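PDB 3M9V: FAD-dependent oxidoreductase from Actinomadura kijaniata, which is a flavoprotein of the acyl-CoA dehydrogenase family that probably catalyses an oxidation step on a dTDP-linked sugar in the biosynthesis of D-kijanose. Local coordinates for residues A96-A101 and M219-G223; M104-R108 and A139-S143; G167-S173 and G223-F229. The contacts are given in a common frame with arbitrary orientation. Residue numbers count along the deposited sequence, not the author numbering.

Interaction 1. Residues A96-A101 and M219-G223; sequences ASTALA and MRASG
Residues 96-101 form the first turn and a half of helix 96-118. Their backbone is regular, with Leu100 N hydrogen-bonded to Ala96 O (2.9 Å) and Ala101 N to Ser97 O (3.1 Å). Residues 219-223 form a loop. Met219 has positive phi and psi (50/38), and a type I beta turn follows from Met219 to Ser222, with Ser222 N hydrogen-bonded to Met219 O at 3.1 Å. Gly223 leaves the turn at phi/psi 65/42, where positive phi favours glycine. The segments come closest at Ser97 and Ser222, with 4.5 Å between their CA atoms.

Ser97 (chi1 m) points at the turn. Its OG lies 3.1 Å from Met219 C and 3.2 Å from Ala221 N. Its CB lies 3.7 Å from Ala221 CB and 3.6 Å from Ser222 N. This small side chain lets the turn sit close to the helix. Met219 (m, m, t) runs along the helix: its CE meets Ala96 CB at 3.8 Å and its CG meets Leu100 CD2 at 3.9 Å. Leu100 (t, p) also places CD2 4.1 Å from Ser222 CB. Ser222 OG (chi1 p) donates to Met219 O at 2.7 Å and is also hydrogen-bonded to Thr224 OG1. Ala101 CB lies 4.2 Å from Ser222 O.

Tyr367 of the second subunit packs on Met219. Leu100 lies beside Ser173, which binds FMN in an entry of this protein, though no FMN is bound to this chain here. The arrangement is a close helix-to-turn contact between the N-terminal helical domain and the middle beta domain of the acyl-CoA dehydrogenase fold.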
loop_
_atom_site.group_PDB
_atom_site.type_symbol
_atom_site.label_atom_id
_atom_site.label_comp_id
_atom_site.label_asym_id
_atom_site.label_seq_id
_atom_site.Cartn_x
_atom_site.Cartn_y
_atom_site.Cartn_z
ATOM N N ALA A 96 -3.654 -23.830 11.605
ATOM C CA ALA A 96 -3.170 -22.713 12.406
ATOM C C ALA A 96 -3.733 -22.763 13.830
ATOM O O ALA A 96 -3.030 -22.356 14.762
ATOM C CB ALA A 96 -3.637 -21.425 11.732
ATOM N N SER A 97 -4.984 -23.201 13.979
ATOM C CA SER A 97 -5.559 -23.370 15.321
ATOM C C SER A 97 -4.734 -24.328 16.151
ATOM O O SER A 97 -4.497 -24.031 17.316
ATOM C CB SER A 97 -6.985 -23.945 15.338
ATOM O OG SER A 97 -7.870 -22.997 14.755
ATOM N N THR A 98 -4.302 -25.449 15.572
ATOM C CA THR A 98 -3.506 -26.383 16.374
ATOM C C THR A 98 -2.180 -25.757 16.791
ATOM O O THR A 98 -1.668 -25.990 17.887
ATOM C CB THR A 98 -3.189 -27.643 15.527
ATOM O OG1 THR A 98 -4.427 -28.274 15.181
ATOM C CG2 THR A 98 -2.282 -28.623 16.248
ATOM N N ALA A 99 -1.568 -25.020 15.866
ATOM C CA ALA A 99 -0.312 -24.348 16.178
ATOM C C ALA A 99 -0.503 -23.326 17.302
ATOM O O ALA A 99 0.397 -23.166 18.119
ATOM C CB ALA A 99 0.271 -23.661 14.916
ATOM N N LEU A 100 -1.610 -22.594 17.298
ATOM C CA LEU A 100 -1.800 -21.485 18.219
ATOM C C LEU A 100 -1.944 -22.106 19.620
ATOM O O LEU A 100 -1.339 -21.631 20.590
ATOM C CB LEU A 100 -3.082 -20.722 17.869
ATOM C CG LEU A 100 -3.485 -19.653 18.906
ATOM C CD1 LEU A 100 -2.361 -18.664 18.981
ATOM C CD2 LEU A 100 -4.780 -18.899 18.559
ATOM N N ALA A 101 -2.729 -23.183 19.714
ATOM C CA ALA A 101 -2.828 -23.902 20.977
ATOM C C ALA A 101 -1.494 -24.500 21.396
ATOM O O ALA A 101 -1.130 -24.329 22.543
ATOM C CB ALA A 101 -3.893 -24.995 20.955
ATOM N N MET A 219 -9.397 -19.271 13.691
ATOM C CA MET A 219 -8.817 -19.994 14.835
ATOM C C MET A 219 -9.955 -20.771 15.525
ATOM O O MET A 219 -10.021 -20.880 16.758
ATOM C CB MET A 219 -8.072 -19.087 15.834
ATOM C CG MET A 219 -6.824 -18.347 15.284
ATOM S SD MET A 219 -5.681 -19.543 14.506
ATOM C CE MET A 219 -4.346 -18.454 14.002
ATOM N N ARG A 220 -10.853 -21.301 14.703
ATOM C CA ARG A 220 -12.092 -21.850 15.228
ATOM C C ARG A 220 -11.896 -23.074 16.112
ATOM O O ARG A 220 -12.704 -23.325 17.012
ATOM C CB ARG A 220 -13.139 -22.044 14.124
ATOM C CG ARG A 220 -13.742 -20.717 13.709
ATOM C CD ARG A 220 -14.723 -20.905 12.537
ATOM N NE ARG A 220 -15.775 -21.849 12.903
ATOM C CZ ARG A 220 -16.800 -21.600 13.717
ATOM N NH1 ARG A 220 -16.996 -20.410 14.283
ATOM N NH2 ARG A 220 -17.653 -22.586 13.963
ATOM N N ALA A 221 -10.807 -23.792 15.875
ATOM C CA ALA A 221 -10.555 -25.040 16.581
ATOM C C ALA A 221 -9.602 -24.851 17.754
ATOM O O ALA A 221 -9.155 -25.857 18.333
ATOM C CB ALA A 221 -9.984 -26.112 15.648
ATOM N N SER A 222 -9.281 -23.608 18.109
ATOM C CA SER A 222 -8.170 -23.383 19.043
ATOM C C SER A 222 -8.603 -23.449 20.503
ATOM O O SER A 222 -7.770 -23.352 21.424
ATOM C CB SER A 222 -7.487 -22.022 18.810
ATOM O OG SER A 222 -8.426 -20.971 18.980
ATOM N N GLY A 223 -9.904 -23.611 20.712
ATOM C CA GLY A 223 -10.431 -23.764 22.078
ATOM C C GLY A 223 -10.254 -22.534 22.954
ATOM O O GLY A 223 -9.884 -22.645 24.134
#

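Interaction 2. Residues M104-R108 and A139-S143; sequences MQLSR and AVVCS
The helix segment 104-108 crosses the strand 141-143 almost at right angles. The angle is 94° and the axes approach to 7.7 Å. CA atoms are nearest for Gln105 and Val141 (5.8 Å) and for Met104 and Cys142 (6.3 Å). The segment 139-143 is extended throughout, though only 141-143 is strand.

Ala139 O accepts a hydrogen bond from Gln105 NE2 at 3.2 Å. Val140 CA lies 3.6 Å from Gln105 OE1. Val141 N then donates to the same Gln105 OE1 at 2.9 Å. The amide of Gln105 (t, p) is thus hydrogen-bonded to the backbone on both sides of Val140. Val141 points at the helix, and its CG1 meets Arg108 CG at 3.5 Å. Cys142 points away. Ser143 (chi1 m) points back to the helix. Its OG accepts from Arg108 NH1 at 2.6 Å, near the guanidinium plane, and its CB touches Met104 CE at 3.7 Å; Arg108 is t, p, p and Met104 is m, m, m. Water 1 donates to Met104 O (3.0 Å) and Val141 O (2.6 Å) and accepts from Ser143 OG (2.8 Å).

The side chain of Arg108 comes within about 5 Å (nearest atoms) of the bound dTDP, and Ser143 lies beside Ile145, an FMN ligand in an entry of this protein. The buried contact is largely polar: Gln105 and Arg108 meet strand groups directly, and the Met104 carbonyl does so through water 1. Ser143 OG accepts from Arg108 NH1 and so gives its own proton to water 1.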
loop_
_atom_site.group_PDB
_atom_site.type_symbol
_atom_site.label_atom_id
_atom_site.label_comp_id
_atom_site.label_asym_id
_atom_site.label_seq_id
_atom_site.Cartn_x
_atom_site.Cartn_y
_atom_site.Cartn_z
ATOM N N MET A 104 1.003 -22.242 23.266
ATOM C CA MET A 104 0.778 -21.914 24.700
ATOM C C MET A 104 1.543 -22.941 25.548
ATOM O O MET A 104 2.196 -22.615 26.539
ATOM C CB MET A 104 -0.718 -22.045 25.060
ATOM C CG MET A 104 -1.689 -21.056 24.362
ATOM S SD MET A 104 -1.121 -19.336 24.347
ATOM C CE MET A 104 -1.330 -18.994 26.087
ATOM N N GLN A 105 1.512 -24.207 25.137
ATOM C CA GLN A 105 2.275 -25.211 25.881
ATOM C C GLN A 105 3.786 -25.016 25.770
ATOM O O GLN A 105 4.502 -25.062 26.773
ATOM C CB GLN A 105 1.978 -26.616 25.368
ATOM C CG GLN A 105 2.767 -27.690 26.134
ATOM C CD GLN A 105 2.025 -28.134 27.408
ATOM O OE1 GLN A 105 1.018 -27.539 27.797
ATOM N NE2 GLN A 105 2.521 -29.185 28.049
ATOM N N LEU A 106 4.272 -24.874 24.537
ATOM C CA LEU A 106 5.713 -24.748 24.312
ATOM C C LEU A 106 6.300 -23.514 24.984
ATOM O O LEU A 106 7.383 -23.553 25.565
ATOM C CB LEU A 106 6.104 -24.793 22.832
ATOM C CG LEU A 106 5.627 -26.069 22.122
ATOM C CD1 LEU A 106 6.300 -26.212 20.774
ATOM C CD2 LEU A 106 5.975 -27.289 22.939
ATOM N N SER A 107 5.625 -22.380 24.889
ATOM C CA SER A 107 6.281 -21.221 25.459
ATOM C C SER A 107 6.191 -21.265 26.982
ATOM O O SER A 107 7.072 -20.724 27.645
ATOM C CB SER A 107 5.643 -19.921 24.979
ATOM O OG SER A 107 4.306 -19.931 25.413
ATOM N N ARG A 108 5.141 -21.863 27.540
ATOM C CA ARG A 108 5.112 -22.098 28.987
ATOM C C ARG A 108 6.277 -22.989 29.469
ATOM O O ARG A 108 6.829 -22.775 30.559
ATOM C CB ARG A 108 3.712 -22.573 29.403
ATOM C CG ARG A 108 3.429 -22.684 30.899
ATOM C CD ARG A 108 3.659 -21.406 31.697
ATOM N NE ARG A 108 2.629 -20.423 31.414
ATOM C CZ ARG A 108 2.575 -19.213 31.958
ATOM N NH1 ARG A 108 1.573 -18.400 31.637
ATOM N NH2 ARG A 108 3.506 -18.837 32.825
ATOM N N ALA A 139 0.549 -32.895 32.285
ATOM C CA ALA A 139 0.253 -31.493 32.531
ATOM C C ALA A 139 0.096 -30.733 31.216
ATOM O O ALA A 139 1.026 -30.710 30.403
ATOM C CB ALA A 139 1.318 -30.855 33.405
ATOM N N VAL A 140 -1.067 -30.122 31.008
ATOM C CA VAL A 140 -1.328 -29.303 29.811
ATOM C C VAL A 140 -1.632 -27.900 30.343
ATOM O O VAL A 140 -2.631 -27.699 31.036
ATOM C CB VAL A 140 -2.470 -29.887 28.939
ATOM C CG1 VAL A 140 -2.906 -28.976 27.773
ATOM C CG2 VAL A 140 -2.069 -31.269 28.423
ATOM N N VAL A 141 -0.726 -26.962 30.077
ATOM C CA VAL A 141 -0.685 -25.694 30.794
ATOM C C VAL A 141 -1.185 -24.494 29.979
ATOM O O VAL A 141 -0.557 -24.078 28.999
ATOM C CB VAL A 141 0.736 -25.409 31.368
ATOM C CG1 VAL A 141 0.685 -24.229 32.331
ATOM C CG2 VAL A 141 1.272 -26.599 32.149
ATOM N N CYS A 142 -2.329 -23.951 30.383
ATOM C CA CYS A 142 -2.980 -22.826 29.716
ATOM C C CYS A 142 -2.695 -21.563 30.507
ATOM O O CYS A 142 -2.323 -21.653 31.683
ATOM C CB CYS A 142 -4.491 -23.035 29.691
ATOM S SG CYS A 142 -4.926 -24.460 28.719
ATOM N N SER A 143 -2.865 -20.409 29.867
ATOM C CA SER A 143 -2.529 -19.121 30.490
ATOM C C SER A 143 -3.784 -18.282 30.456
ATOM O O SER A 143 -4.357 -18.104 29.390
ATOM C CB SER A 143 -1.434 -18.379 29.715
ATOM O OG SER A 143 -0.202 -19.083 29.809
HETATM O O HOH W 1 0.273 -21.649 28.669
#

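Interaction 3. Residues G167-S173 and G223-F229; sequences GRKTLVS and GTVDIVF
This contact is an antiparallel strand pair in the beta domain of the acyl-CoA dehydrogenase fold, and it ends at Ser173, a residue of the FMN site, which is empty in this chain. The strands 167-172 and 225-229 run at 154°, with axes 4.6 Å apart at closest. Gly167 and Phe229 form a hydrogen-bonded pair (Gly167 N to Phe229 O and Phe229 N to Gly167 O, both 3.0 Å). Arg168 and Val228 are a non-hydrogen-bonded pair. Lys169 and Ile227 are again hydrogen-bonded (Lys169 N to Ile227 O and Ile227 N to Lys169 O, both 2.9 Å).

A beta bulge then shifts the register by one residue. Leu171 takes positive phi (62/48), and Val172 pairs with Val225. Val172 N donates to Val225 O at 2.8 Å; the return hydrogen bond from Val225 N to Val172 O is weak at 3.4 Å. Water 2 bridges the strands at the bulge: it accepts from Leu171 N (2.9 Å) and donates to Thr224 O (2.6 Å) and Asp226 OD1 (2.7 Å). Asp226 OD1 also accepts from Thr170 OG1 at 2.7 Å. Asp226 OD2 forms a very short salt bridge with Arg168 NH1 at 2.4 Å, and His148 is a further partner of OD2.

Val172, Val225, Ile227, Lys169 and Phe229 share one face. Val172 CG2 lies 4.0 Å from Ile227 CD1, and Lys169 CG meets the Phe229 ring edge at CE2, 3.8 Å away. Lys169 NZ forms a salt bridge with Asp147. Thr224 centres an inverse gamma turn, and its OG1 is hydrogen-bonded to Ser173 OG at 2.6 Å.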
loop_
_atom_site.group_PDB
_atom_site.type_symbol
_atom_site.label_atom_id
_atom_site.label_comp_id
_atom_site.label_asym_id
_atom_site.label_seq_id
_atom_site.Cartn_x
_atom_site.Cartn_y
_atom_site.Cartn_z
ATOM N N GLY A 167 -13.098 -14.532 39.697
ATOM C CA GLY A 167 -12.997 -13.698 38.507
ATOM C C GLY A 167 -13.344 -14.542 37.295
ATOM O O GLY A 167 -14.065 -15.539 37.374
ATOM N N ARG A 168 -12.836 -14.089 36.156
ATOM C CA ARG A 168 -13.119 -14.748 34.894
ATOM C C ARG A 168 -12.087 -14.265 33.891
ATOM O O ARG A 168 -11.804 -13.066 33.824
ATOM C CB ARG A 168 -14.559 -14.529 34.445
ATOM C CG ARG A 168 -14.662 -14.059 33.027
ATOM C CD ARG A 168 -15.457 -14.992 32.155
ATOM N NE ARG A 168 -16.898 -14.819 32.259
ATOM C CZ ARG A 168 -17.773 -15.108 31.295
ATOM N NH1 ARG A 168 -17.395 -15.527 30.100
ATOM N NH2 ARG A 168 -19.066 -14.955 31.514
ATOM N N LYS A 169 -11.477 -15.197 33.161
ATOM C CA LYS A 169 -10.506 -14.773 32.149
ATOM C C LYS A 169 -11.061 -15.174 30.786
ATOM O O LYS A 169 -11.847 -16.112 30.649
ATOM C CB LYS A 169 -9.140 -15.434 32.356
ATOM C CG LYS A 169 -8.420 -14.999 33.622
ATOM C CD LYS A 169 -7.908 -13.556 33.513
ATOM C CE LYS A 169 -6.921 -13.206 34.623
ATOM N NZ LYS A 169 -6.676 -11.723 34.615
ATOM N N THR A 170 -10.648 -14.444 29.761
ATOM C CA THR A 170 -11.226 -14.648 28.450
ATOM C C THR A 170 -10.141 -15.073 27.470
ATOM O O THR A 170 -8.957 -14.881 27.743
ATOM C CB THR A 170 -11.958 -13.376 28.005
ATOM O OG1 THR A 170 -12.717 -13.705 26.837
ATOM C CG2 THR A 170 -10.996 -12.227 27.788
ATOM N N LEU A 171 -10.531 -15.684 26.354
ATOM C CA LEU A 171 -9.601 -15.983 25.272
ATOM C C LEU A 171 -8.504 -16.921 25.744
ATOM O O LEU A 171 -7.320 -16.694 25.479
ATOM C CB LEU A 171 -9.048 -14.721 24.592
ATOM C CG LEU A 171 -10.081 -13.783 23.956
ATOM C CD1 LEU A 171 -9.407 -12.577 23.267
ATOM C CD2 LEU A 171 -11.049 -14.453 22.979
ATOM N N VAL A 172 -8.889 -17.997 26.424
ATOM C CA VAL A 172 -7.861 -18.891 26.973
ATOM C C VAL A 172 -7.691 -20.073 26.032
ATOM O O VAL A 172 -8.424 -21.061 26.148
ATOM C CB VAL A 172 -8.276 -19.429 28.358
ATOM C CG1 VAL A 172 -7.140 -20.290 28.924
ATOM C CG2 VAL A 172 -8.574 -18.237 29.311
ATOM N N SER A 173 -6.739 -19.997 25.106
ATOM C CA SER A 173 -6.584 -21.067 24.118
ATOM C C SER A 173 -6.152 -22.406 24.732
ATOM O O SER A 173 -5.420 -22.404 25.726
ATOM C CB SER A 173 -5.528 -20.653 23.076
ATOM O OG SER A 173 -5.951 -19.464 22.429
ATOM N N GLY A 223 -9.904 -23.611 20.712
ATOM C CA GLY A 223 -10.431 -23.764 22.078
ATOM C C GLY A 223 -10.254 -22.534 22.954
ATOM O O GLY A 223 -9.884 -22.645 24.134
ATOM N N THR A 224 -10.508 -21.375 22.350
ATOM C CA THR A 224 -10.084 -20.112 22.922
ATOM C C THR A 224 -11.224 -19.580 23.802
ATOM O O THR A 224 -11.836 -18.545 23.536
ATOM C CB THR A 224 -9.521 -19.175 21.824
ATOM O OG1 THR A 224 -8.322 -19.782 21.321
ATOM C CG2 THR A 224 -9.139 -17.779 22.382
ATOM N N VAL A 225 -11.523 -20.321 24.868
ATOM C CA VAL A 225 -12.768 -20.110 25.589
ATOM C C VAL A 225 -12.523 -19.293 26.842
ATOM O O VAL A 225 -11.385 -18.968 27.152
ATOM C CB VAL A 225 -13.391 -21.442 26.003
ATOM C CG1 VAL A 225 -13.741 -22.292 24.764
ATOM C CG2 VAL A 225 -12.491 -22.183 27.008
ATOM N N ASP A 226 -13.596 -18.974 27.552
ATOM C CA ASP A 226 -13.530 -18.303 28.846
ATOM C C ASP A 226 -13.425 -19.263 30.030
ATOM O O ASP A 226 -13.914 -20.388 29.933
ATOM C CB ASP A 226 -14.809 -17.501 29.012
ATOM C CG ASP A 226 -14.733 -16.167 28.301
ATOM O OD1 ASP A 226 -14.057 -16.042 27.253
ATOM O OD2 ASP A 226 -15.318 -15.215 28.848
ATOM N N ILE A 227 -12.778 -18.853 31.126
ATOM C CA ILE A 227 -12.744 -19.741 32.300
ATOM C C ILE A 227 -13.158 -18.923 33.532
ATOM O O ILE A 227 -12.857 -17.732 33.604
ATOM C CB ILE A 227 -11.384 -20.409 32.517
ATOM C CG1 ILE A 227 -10.315 -19.352 32.829
ATOM C CG2 ILE A 227 -11.025 -21.359 31.347
ATOM C CD1 ILE A 227 -8.928 -19.906 32.881
ATOM N N VAL A 228 -13.875 -19.541 34.467
ATOM C CA VAL A 228 -14.528 -18.829 35.567
ATOM C C VAL A 228 -14.087 -19.365 36.925
ATOM O O VAL A 228 -13.952 -20.582 37.092
ATOM C CB VAL A 228 -16.051 -18.965 35.477
ATOM C CG1 VAL A 228 -16.742 -18.047 36.484
ATOM C CG2 VAL A 228 -16.519 -18.618 34.076
ATOM N N PHE A 229 -13.848 -18.462 37.873
ATOM C CA PHE A 229 -13.323 -18.822 39.183
ATOM C C PHE A 229 -14.358 -18.289 40.172
ATOM O O PHE A 229 -14.649 -17.099 40.163
ATOM C CB PHE A 229 -11.970 -18.176 39.499
ATOM C CG PHE A 229 -11.030 -18.137 38.328
ATOM C CD1 PHE A 229 -10.484 -19.300 37.815
ATOM C CD2 PHE A 229 -10.684 -16.925 37.749
ATOM C CE1 PHE A 229 -9.624 -19.278 36.706
ATOM C CE2 PHE A 229 -9.842 -16.894 36.648
ATOM C CZ PHE A 229 -9.297 -18.065 36.125
HETATM O O HOH W 2 -12.844 -16.581 24.860
#

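The three contacts have centres 14 to 15 Å apart. Interactions 1 and 2 both use helix 96-118, at successive turns. Interaction 2 is nested within the loop closed by interaction 1. Interactions 1 and 3 share Gly223, where the turn leads towards strand 225-234, and their segments alternate along the chain. Interaction 2 closes before interaction 3 opens. Both reach the same sheet, in which strands 141-147 and 163-172 are neighbours. Cys142 packs on Val172 there. Ser173 touches Leu100 of interaction 1 and Met104 of interaction 2. Helix 96-118, from the N-terminal domain, therefore meets the middle domain at several points around a residue of the FMN site.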